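Local coordinates for protein peptidase S15/CocE/NonD (Thaumarchaeota archaeon SCGC AB-539-E09, PDB 4PF1) that probably removes residues from the amino ends of peptides, as a serine aminopeptidase of the S15 family with an alpha/beta-hydrolase fold, at residues E37-L47 with T135-W143; N59-Y69 with N152-E163. All coordinates share one frame; numbering follows the deposited sequence.

Overall arrangement
Both contacts belong to the large mixed sheet of the alpha/beta-hydrolase fold. Contact 1 lies at its margin, where the hairpin of strands 32-40 and 46-54 packs on helix 133-147; it is partly buried and combines an arginine-aspartate salt bridge with an aliphatic-indole contact. Contact 2 lies in the buried middle, where strands 60-67 and 154-160 pair in parallel and end beside the probable nucleophile Ser161; backbone bonds and aliphatic side chains dominate it until a buried glutamate takes over at the C-terminal end. Helix 133-147 links the two, since Asp136 and Thr137 of contact 1 pack on Arg66 of contact 2, and Ile141 packs on Val155.

Contact 1: E37-L47 with T135-W143; sequences EMIPMRDGVKL and TDTYDTIDW
Ile39 and Met41 lie opposite Thr140 and Asp139 where strand 37-40 passes helix 135-143, the axes 8.8 Å apart at closest and the N-to-C directions 120° apart. Beyond the strand, a type I turn from Met41 to Gly44 folds the chain back into a beta hairpin, and Arg42 in that turn carries the polar half of the contact. Its guanidinium takes the Asp139 carboxylate side-on in a salt bridge. Arg42 NE bonds almost straight to Asp139 OD2 at 3.0 Å, within the guanidinium plane and on the syn lone pair, while Arg42 NH1 reaches Asp139 OD1 at 2.9 Å. The two planes are 34° apart, so the pairing is twisted. Asp139 OD2 also accepts a hydrogen bond from the backbone N of Arg42 at 3.1 Å, from above the carboxylate plane. Thr135 CB sits centrally over one guanidinium face, and Tyr138 borders its edge.

Deeper in, Met41 bends twice along its chain, bringing SD to 3.4 Å from Asp136 O and CE beside the Thr140 hydroxyl. That hydroxyl donates to Asp136 O from the face opposite to the one used by Thr140 N. The Asp136 carboxylate itself pairs with Arg107, which also holds Asp43. Farther along the helix, chi1 of Trp143 (-170°) sets CG anti to the backbone N and carries the indole to the strand. Ile39 CG1 lies over the five-membered ring, 4.1 Å from its centroid, a CH-pi contact, and Ile39 CD1 is 3.6 Å from Trp143 CE3. Glu37 CG meets the far end of the indole, 3.5 Å from Trp143 CH2, while its carboxylate turns to Arg35.

The hairpin is thus fastened at its turn by charge and along its strand by apolar packing, and the three bonds to Asp139 probably stabilise its negative charge while fixing its rotation.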
loop_
_atom_site.group_PDB
_atom_site.type_symbol
_atom_site.label_atom_id
_atom_site.label_comp_id
_atom_site.label_asym_id
_atom_site.label_seq_id
_atom_site.Cartn_x
_atom_site.Cartn_y
_atom_site.Cartn_z
ATOM N N GLU A 37 31.200 -3.236 29.657
ATOM C CA GLU A 37 32.150 -2.723 30.639
ATOM C C GLU A 37 31.751 -1.365 31.198
ATOM O O GLU A 37 31.313 -0.487 30.454
ATOM C CB GLU A 37 33.560 -2.626 30.019
ATOM C CG GLU A 37 34.134 -3.957 29.549
ATOM C CD GLU A 37 34.621 -4.902 30.634
ATOM O OE1 GLU A 37 34.916 -4.430 31.755
ATOM O OE2 GLU A 37 34.737 -6.114 30.348
ATOM N N MET A 38 31.927 -1.189 32.513
ATOM C CA MET A 38 31.705 0.086 33.188
ATOM C C MET A 38 33.081 0.725 33.392
ATOM O O MET A 38 33.753 0.455 34.392
ATOM C CB MET A 38 30.937 -0.104 34.517
ATOM C CG MET A 38 29.467 -0.470 34.329
ATOM S SD MET A 38 28.449 0.881 33.662
ATOM C CE MET A 38 28.172 1.859 35.147
ATOM N N ILE A 39 33.550 1.477 32.372
ATOM C CA ILE A 39 34.885 2.082 32.373
ATOM C C ILE A 39 34.930 3.292 33.318
ATOM O O ILE A 39 34.170 4.248 33.132
ATOM C CB ILE A 39 35.366 2.459 30.936
ATOM C CG1 ILE A 39 35.371 1.226 29.998
ATOM C CG2 ILE A 39 36.755 3.122 30.983
ATOM C CD1 ILE A 39 35.586 1.550 28.507
ATOM N N PRO A 40 35.850 3.286 34.312
ATOM C CA PRO A 40 35.950 4.444 35.211
ATOM C C PRO A 40 36.708 5.599 34.563
ATOM O O PRO A 40 37.793 5.401 34.008
ATOM C CB PRO A 40 36.702 3.894 36.436
ATOM C CG PRO A 40 37.029 2.453 36.121
ATOM C CD PRO A 40 36.836 2.248 34.663
ATOM N N MET A 41 36.137 6.813 34.647
ATOM C CA MET A 41 36.772 8.024 34.130
ATOM C C MET A 41 37.780 8.545 35.167
ATOM O O MET A 41 37.888 7.964 36.251
ATOM C CB MET A 41 35.709 9.093 33.779
ATOM C CG MET A 41 34.686 8.628 32.733
ATOM S SD MET A 41 35.405 8.293 31.104
ATOM C CE MET A 41 35.353 6.553 31.071
ATOM N N ARG A 42 38.525 9.627 34.837
ATOM C CA ARG A 42 39.550 10.212 35.724
ATOM C C ARG A 42 38.968 10.744 37.061
ATOM O O ARG A 42 39.729 10.956 38.014
ATOM C CB ARG A 42 40.333 11.329 35.004
ATOM C CG ARG A 42 39.464 12.489 34.511
ATOM C CD ARG A 42 40.233 13.411 33.595
ATOM N NE ARG A 42 40.621 12.755 32.346
ATOM C CZ ARG A 42 41.457 13.279 31.459
ATOM N NH1 ARG A 42 41.758 12.617 30.351
ATOM N NH2 ARG A 42 42.001 14.470 31.672
ATOM N N ASP A 43 37.635 10.958 37.126
ATOM C CA ASP A 43 36.982 11.434 38.346
ATOM C C ASP A 43 36.267 10.276 39.092
ATOM O O ASP A 43 35.611 10.510 40.108
ATOM C CB ASP A 43 36.011 12.594 38.033
ATOM C CG ASP A 43 34.794 12.231 37.201
ATOM O OD1 ASP A 43 34.865 11.236 36.435
ATOM O OD2 ASP A 43 33.788 12.966 37.277
ATOM N N GLY A 44 36.435 9.048 38.594
ATOM C CA GLY A 44 35.857 7.855 39.206
ATOM C C GLY A 44 34.493 7.452 38.675
ATOM O O GLY A 44 34.054 6.320 38.896
ATOM N N VAL A 45 33.808 8.376 37.977
ATOM C CA VAL A 45 32.482 8.140 37.386
ATOM C C VAL A 45 32.611 7.092 36.254
ATOM O O VAL A 45 33.505 7.204 35.419
ATOM C CB VAL A 45 31.856 9.474 36.905
ATOM C CG1 VAL A 45 30.551 9.244 36.154
ATOM C CG2 VAL A 45 31.639 10.424 38.081
ATOM N N LYS A 46 31.755 6.048 36.271
ATOM C CA LYS A 46 31.830 4.947 35.303
ATOM C C LYS A 46 30.840 5.105 34.139
ATOM O O LYS A 46 29.661 5.398 34.363
ATOM C CB LYS A 46 31.608 3.592 36.000
ATOM C CG LYS A 46 32.701 3.228 36.997
ATOM C CD LYS A 46 32.481 1.842 37.585
ATOM C CE LYS A 46 33.000 1.729 38.996
ATOM N NZ LYS A 46 32.071 2.356 39.977
ATOM N N LEU A 47 31.323 4.875 32.898
ATOM C CA LEU A 47 30.504 4.955 31.684
ATOM C C LEU A 47 30.217 3.565 31.124
ATOM O O LEU A 47 31.136 2.747 30.995
ATOM C CB LEU A 47 31.173 5.828 30.590
ATOM C CG LEU A 47 31.540 7.293 30.938
ATOM C CD1 LEU A 47 31.901 8.065 29.682
ATOM C CD2 LEU A 47 30.403 8.013 31.664
ATOM N N THR A 135 37.660 14.610 27.531
ATOM C CA THR A 135 38.415 13.938 28.601
ATOM C C THR A 135 37.863 12.536 28.811
ATOM O O THR A 135 38.639 11.598 29.018
ATOM C CB THR A 135 38.430 14.751 29.914
ATOM O OG1 THR A 135 37.174 14.636 30.586
ATOM C CG2 THR A 135 38.790 16.204 29.699
ATOM N N ASP A 136 36.521 12.391 28.747
ATOM C CA ASP A 136 35.843 11.100 28.869
ATOM C C ASP A 136 36.236 10.184 27.700
ATOM O O ASP A 136 36.494 8.998 27.918
ATOM C CB ASP A 136 34.312 11.282 28.937
ATOM C CG ASP A 136 33.776 11.718 30.302
ATOM O OD1 ASP A 136 34.570 11.759 31.274
ATOM O OD2 ASP A 136 32.561 11.986 30.404
ATOM N N THR A 137 36.356 10.758 26.478
ATOM C CA THR A 137 36.786 10.035 25.270
ATOM C C THR A 137 38.222 9.536 25.439
ATOM O O THR A 137 38.500 8.379 25.113
ATOM C CB THR A 137 36.663 10.931 24.031
ATOM O OG1 THR A 137 35.293 11.269 23.837
ATOM C CG2 THR A 137 37.211 10.273 22.775
ATOM N N TYR A 138 39.134 10.414 25.940
ATOM C CA TYR A 138 40.541 10.061 26.166
ATOM C C TYR A 138 40.654 8.867 27.124
ATOM O O TYR A 138 41.430 7.948 26.861
ATOM C CB TYR A 138 41.345 11.268 26.712
ATOM C CG TYR A 138 42.823 10.979 26.881
ATOM C CD1 TYR A 138 43.308 10.362 28.032
ATOM C CD2 TYR A 138 43.735 11.307 25.883
ATOM C CE1 TYR A 138 44.659 10.054 28.174
ATOM C CE2 TYR A 138 45.093 11.017 26.021
ATOM C CZ TYR A 138 45.550 10.389 27.168
ATOM O OH TYR A 138 46.882 10.091 27.306
ATOM N N ASP A 139 39.888 8.894 28.239
ATOM C CA ASP A 139 39.902 7.832 29.252
ATOM C C ASP A 139 39.275 6.539 28.705
ATOM O O ASP A 139 39.704 5.447 29.083
ATOM C CB ASP A 139 39.183 8.293 30.534
ATOM C CG ASP A 139 39.760 9.558 31.155
ATOM O OD1 ASP A 139 40.950 9.860 30.900
ATOM O OD2 ASP A 139 39.019 10.250 31.885
ATOM N N THR A 140 38.293 6.668 27.786
ATOM C CA THR A 140 37.630 5.534 27.133
ATOM C C THR A 140 38.590 4.856 26.134
ATOM O O THR A 140 38.742 3.635 26.185
ATOM C CB THR A 140 36.319 5.989 26.455
ATOM O OG1 THR A 140 35.410 6.430 27.462
ATOM C CG2 THR A 140 35.664 4.882 25.624
ATOM N N ILE A 141 39.238 5.647 25.240
ATOM C CA ILE A 141 40.165 5.118 24.225
ATOM C C ILE A 141 41.366 4.433 24.906
ATOM O O ILE A 141 41.777 3.354 24.468
ATOM C CB ILE A 141 40.616 6.212 23.204
ATOM C CG1 ILE A 141 39.415 6.723 22.368
ATOM C CG2 ILE A 141 41.733 5.685 22.282
ATOM C CD1 ILE A 141 39.712 7.957 21.470
ATOM N N ASP A 142 41.894 5.039 25.991
ATOM C CA ASP A 142 43.030 4.507 26.753
ATOM C C ASP A 142 42.715 3.134 27.338
ATOM O O ASP A 142 43.549 2.234 27.252
ATOM C CB ASP A 142 43.449 5.473 27.866
ATOM C CG ASP A 142 44.868 5.243 28.348
ATOM O OD1 ASP A 142 45.813 5.531 27.572
ATOM O OD2 ASP A 142 45.035 4.771 29.492
ATOM N N TRP A 143 41.505 2.966 27.912
ATOM C CA TRP A 143 41.068 1.684 28.462
ATOM C C TRP A 143 40.894 0.645 27.345
ATOM O O TRP A 143 41.337 -0.490 27.502
ATOM C CB TRP A 143 39.757 1.840 29.247
ATOM C CG TRP A 143 39.378 0.616 30.035
ATOM C CD1 TRP A 143 39.637 0.377 31.351
ATOM C CD2 TRP A 143 38.696 -0.549 29.542
ATOM N NE1 TRP A 143 39.153 -0.859 31.713
ATOM C CE2 TRP A 143 38.581 -1.454 30.618
ATOM C CE3 TRP A 143 38.182 -0.922 28.285
ATOM C CZ2 TRP A 143 37.955 -2.700 30.486
ATOM C CZ3 TRP A 143 37.577 -2.163 28.152
ATOM C CH2 TRP A 143 37.472 -3.038 29.239
#

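Contact 2: N59-Y69 with N152-E163; sequences NTPIVLTRTPY and NGRVAAIGGSYE
Thr67 and Glu163 meet around a buried carboxylate at the C-terminal ends of the two paired strands. Thr67 OG1 donates to Glu163 OE2 at 2.8 Å on the anti lone pair, the two side chains lying alongside each other and pointing the same way. The Thr67 hydroxyl, anti to the backbone N (chi1 -178°), also accepts from Tyr69 N, forming an ST turn. Glu163 OE2 has a second partner in Arg74, and Thr65 CG2 packs 3.4 Å from Glu163 OE1. Were Glu163 a leucine, Thr67 OG1 would probably lose its acceptor and Arg74 would be left without this carboxylate as its charge mate.

Next to this, Pro68 CG sits over the Tyr162 ring, 3.5 Å from its centroid in a CH-pi contact, and also lies over one face of the Tyr69 ring. A water joins Tyr69 OH, at 2.5 Å, to Ser161 OG, at 2.6 Å; Tyr69 OH is also hydrogen-bonded to Tyr210. Ser161, whose OG also binds a glycerol, has the strained backbone (phi 61°, psi -118°) of a nucleophile elbow, and probably forms a catalytic triad with His328 and Asp295; the place of Tyr69 is consistent with the oxyanion-hole tyrosine of cocaine esterase relatives. A side chain at Gly159 would clash with Glu163 O and press on Thr65.

Upstream the strands pair in parallel register: Leu64 N bonds to Ala156 O at 2.8 Å, and Ala156 N to Ile62 O. Val63 CG2 packs on Ile158 CG1 at 3.7 Å, while Ile62 and Val155 meet on the other face. Strand 100-105 flanks 60-67 and strand 178-184 flanks 154-160; helix 133-147 packs on Val155, and helix 347-365 on Ala156 across the sheet.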
loop_
_atom_site.group_PDB
_atom_site.type_symbol
_atom_site.label_atom_id
_atom_site.label_comp_id
_atom_site.label_asym_id
_atom_site.label_seq_id
_atom_site.Cartn_x
_atom_site.Cartn_y
_atom_site.Cartn_z
ATOM N N ASN A 59 44.226 -8.278 15.698
ATOM C CA ASN A 59 44.903 -7.093 15.147
ATOM C C ASN A 59 43.957 -6.259 14.234
ATOM O O ASN A 59 44.358 -5.830 13.148
ATOM C CB ASN A 59 46.186 -7.507 14.396
ATOM C CG ASN A 59 47.250 -6.440 14.346
ATOM O OD1 ASN A 59 47.615 -5.835 15.363
ATOM N ND2 ASN A 59 47.817 -6.230 13.170
ATOM N N THR A 60 42.704 -6.046 14.686
ATOM C CA THR A 60 41.692 -5.285 13.933
ATOM C C THR A 60 41.432 -3.915 14.622
ATOM O O THR A 60 41.513 -3.829 15.848
ATOM C CB THR A 60 40.396 -6.140 13.755
ATOM O OG1 THR A 60 39.547 -5.554 12.771
ATOM C CG2 THR A 60 39.622 -6.343 15.049
ATOM N N PRO A 61 41.128 -2.828 13.874
ATOM C CA PRO A 61 40.893 -1.533 14.543
ATOM C C PRO A 61 39.555 -1.453 15.288
ATOM O O PRO A 61 38.715 -2.354 15.175
ATOM C CB PRO A 61 40.945 -0.529 13.395
ATOM C CG PRO A 61 40.541 -1.296 12.203
ATOM C CD PRO A 61 41.039 -2.699 12.402
ATOM N N ILE A 62 39.362 -0.354 16.044
ATOM C CA ILE A 62 38.140 -0.081 16.804
ATOM C C ILE A 62 37.392 1.102 16.176
ATOM O O ILE A 62 38.010 2.103 15.810
ATOM C CB ILE A 62 38.470 0.183 18.308
ATOM C CG1 ILE A 62 39.009 -1.094 19.003
ATOM C CG2 ILE A 62 37.260 0.775 19.077
ATOM C CD1 ILE A 62 39.822 -0.823 20.291
ATOM N N VAL A 63 36.062 0.992 16.071
ATOM C CA VAL A 63 35.219 2.082 15.589
ATOM C C VAL A 63 34.261 2.465 16.753
ATOM O O VAL A 63 33.434 1.654 17.173
ATOM C CB VAL A 63 34.521 1.769 14.227
ATOM C CG1 VAL A 63 33.618 0.541 14.303
ATOM C CG2 VAL A 63 33.772 2.982 13.692
ATOM N N LEU A 64 34.491 3.650 17.349
ATOM C CA LEU A 64 33.793 4.125 18.545
ATOM C C LEU A 64 32.678 5.130 18.239
ATOM O O LEU A 64 32.869 6.064 17.463
ATOM C CB LEU A 64 34.823 4.761 19.525
ATOM C CG LEU A 64 34.283 5.490 20.783
ATOM C CD1 LEU A 64 33.619 4.522 21.757
ATOM C CD2 LEU A 64 35.385 6.254 21.482
ATOM N N THR A 65 31.529 4.956 18.912
ATOM C CA THR A 65 30.392 5.867 18.830
ATOM C C THR A 65 29.900 6.140 20.257
ATOM O O THR A 65 29.651 5.203 21.012
ATOM C CB THR A 65 29.299 5.313 17.905
ATOM O OG1 THR A 65 29.882 4.969 16.643
ATOM C CG2 THR A 65 28.159 6.310 17.690
ATOM N N ARG A 66 29.814 7.421 20.631
ATOM C CA ARG A 66 29.391 7.844 21.968
ATOM C C ARG A 66 27.999 8.463 21.850
ATOM O O ARG A 66 27.816 9.435 21.114
ATOM C CB ARG A 66 30.430 8.803 22.577
ATOM C CG ARG A 66 31.858 8.216 22.535
ATOM C CD ARG A 66 32.880 9.006 23.329
ATOM N NE ARG A 66 32.577 8.996 24.758
ATOM C CZ ARG A 66 32.092 10.038 25.424
ATOM N NH1 ARG A 66 31.809 9.934 26.711
ATOM N NH2 ARG A 66 31.882 11.192 24.802
ATOM N N THR A 67 27.001 7.832 22.500
ATOM C CA THR A 67 25.590 8.164 22.304
ATOM C C THR A 67 24.782 8.481 23.583
ATOM O O THR A 67 24.905 7.774 24.584
ATOM C CB THR A 67 24.902 6.967 21.564
ATOM O OG1 THR A 67 23.530 7.265 21.300
ATOM C CG2 THR A 67 25.009 5.634 22.329
ATOM N N PRO A 68 23.812 9.431 23.495
ATOM C CA PRO A 68 22.866 9.615 24.605
ATOM C C PRO A 68 21.556 8.836 24.327
ATOM O O PRO A 68 20.530 9.125 24.946
ATOM C CB PRO A 68 22.622 11.120 24.574
ATOM C CG PRO A 68 22.680 11.456 23.074
ATOM C CD PRO A 68 23.507 10.370 22.389
ATOM N N TYR A 69 21.581 7.882 23.349
ATOM C CA TYR A 69 20.382 7.165 22.896
ATOM C C TYR A 69 20.413 5.649 23.153
ATOM O O TYR A 69 19.915 4.881 22.322
ATOM C CB TYR A 69 20.119 7.435 21.395
ATOM C CG TYR A 69 20.081 8.904 21.029
ATOM C CD1 TYR A 69 19.166 9.769 21.624
ATOM C CD2 TYR A 69 20.936 9.424 20.062
ATOM C CE1 TYR A 69 19.133 11.123 21.300
ATOM C CE2 TYR A 69 20.915 10.778 19.732
ATOM C CZ TYR A 69 20.008 11.623 20.349
ATOM O OH TYR A 69 19.975 12.957 20.027
ATOM N N ASN A 152 44.358 -3.577 17.109
ATOM C CA ASN A 152 45.683 -3.198 16.610
ATOM C C ASN A 152 46.161 -1.895 17.295
ATOM O O ASN A 152 47.201 -1.340 16.927
ATOM C CB ASN A 152 45.663 -3.046 15.069
ATOM C CG ASN A 152 44.768 -1.942 14.532
ATOM O OD1 ASN A 152 44.016 -1.289 15.258
ATOM N ND2 ASN A 152 44.829 -1.716 13.235
ATOM N N GLY A 153 45.384 -1.429 18.277
ATOM C CA GLY A 153 45.676 -0.217 19.035
ATOM C C GLY A 153 45.289 1.070 18.333
ATOM O O GLY A 153 45.676 2.153 18.779
ATOM N N ARG A 154 44.528 0.967 17.223
ATOM C CA ARG A 154 44.078 2.126 16.440
ATOM C C ARG A 154 42.560 2.286 16.561
ATOM O O ARG A 154 41.833 1.291 16.530
ATOM C CB ARG A 154 44.500 1.994 14.968
ATOM C CG ARG A 154 46.010 1.921 14.765
ATOM C CD ARG A 154 46.358 2.031 13.301
ATOM N NE ARG A 154 47.762 1.721 13.044
ATOM C CZ ARG A 154 48.326 1.771 11.842
ATOM N NH1 ARG A 154 47.613 2.128 10.780
ATOM N NH2 ARG A 154 49.609 1.470 11.693
ATOM N N VAL A 155 42.089 3.534 16.752
ATOM C CA VAL A 155 40.668 3.833 16.965
ATOM C C VAL A 155 40.197 4.947 16.020
ATOM O O VAL A 155 40.949 5.879 15.726
ATOM C CB VAL A 155 40.397 4.220 18.463
ATOM C CG1 VAL A 155 38.928 4.587 18.699
ATOM C CG2 VAL A 155 40.826 3.108 19.417
ATOM N N ALA A 156 38.937 4.847 15.565
ATOM C CA ALA A 156 38.261 5.876 14.784
ATOM C C ALA A 156 36.908 6.160 15.409
ATOM O O ALA A 156 36.280 5.245 15.941
ATOM C CB ALA A 156 38.095 5.437 13.342
ATOM N N ALA A 157 36.474 7.425 15.387
ATOM C CA ALA A 157 35.178 7.806 15.935
ATOM C C ALA A 157 34.232 8.218 14.817
ATOM O O ALA A 157 34.597 9.037 13.972
ATOM C CB ALA A 157 35.338 8.935 16.942
ATOM N N ILE A 158 33.044 7.589 14.760
ATOM C CA ILE A 158 32.031 7.887 13.744
ATOM C C ILE A 158 30.661 8.051 14.426
ATOM O O ILE A 158 30.469 7.577 15.552
ATOM C CB ILE A 158 31.999 6.822 12.588
ATOM C CG1 ILE A 158 31.234 5.534 12.992
ATOM C CG2 ILE A 158 33.415 6.513 12.047
ATOM C CD1 ILE A 158 30.879 4.583 11.815
ATOM N N GLY A 159 29.739 8.730 13.749
ATOM C CA GLY A 159 28.402 8.973 14.276
ATOM C C GLY A 159 27.721 10.184 13.681
ATOM O O GLY A 159 28.383 11.079 13.153
ATOM N N GLY A 160 26.395 10.206 13.777
ATOM C CA GLY A 160 25.576 11.295 13.264
ATOM C C GLY A 160 24.805 12.045 14.331
ATOM O O GLY A 160 24.496 11.483 15.386
ATOM N N SER A 161 24.466 13.327 14.045
ATOM C CA SER A 161 23.693 14.218 14.929
ATOM C C SER A 161 24.430 14.438 16.274
ATOM O O SER A 161 25.547 14.966 16.262
ATOM C CB SER A 161 22.286 13.665 15.143
ATOM O OG SER A 161 21.384 14.677 15.550
ATOM N N TYR A 162 23.826 14.017 17.419
ATOM C CA TYR A 162 24.457 14.103 18.746
ATOM C C TYR A 162 25.713 13.225 18.773
ATOM O O TYR A 162 26.727 13.619 19.347
ATOM C CB TYR A 162 23.469 13.665 19.843
ATOM C CG TYR A 162 23.756 14.219 21.225
ATOM C CD1 TYR A 162 24.868 13.795 21.953
ATOM C CD2 TYR A 162 22.851 15.065 21.860
ATOM C CE1 TYR A 162 25.106 14.256 23.249
ATOM C CE2 TYR A 162 23.080 15.533 23.153
ATOM C CZ TYR A 162 24.202 15.114 23.849
ATOM O OH TYR A 162 24.423 15.563 25.130
ATOM N N GLU A 163 25.654 12.053 18.106
ATOM C CA GLU A 163 26.794 11.139 17.985
ATOM C C GLU A 163 27.876 11.757 17.087
ATOM O O GLU A 163 29.041 11.392 17.192
ATOM C CB GLU A 163 26.348 9.771 17.447
ATOM C CG GLU A 163 25.403 9.038 18.389
ATOM C CD GLU A 163 24.765 7.774 17.846
ATOM O OE1 GLU A 163 25.066 7.390 16.694
ATOM O OE2 GLU A 163 23.957 7.163 18.580
HETATM O O HOH W 1 30.881 9.453 18.915
HETATM O O HOH W 2 20.653 13.309 17.697
#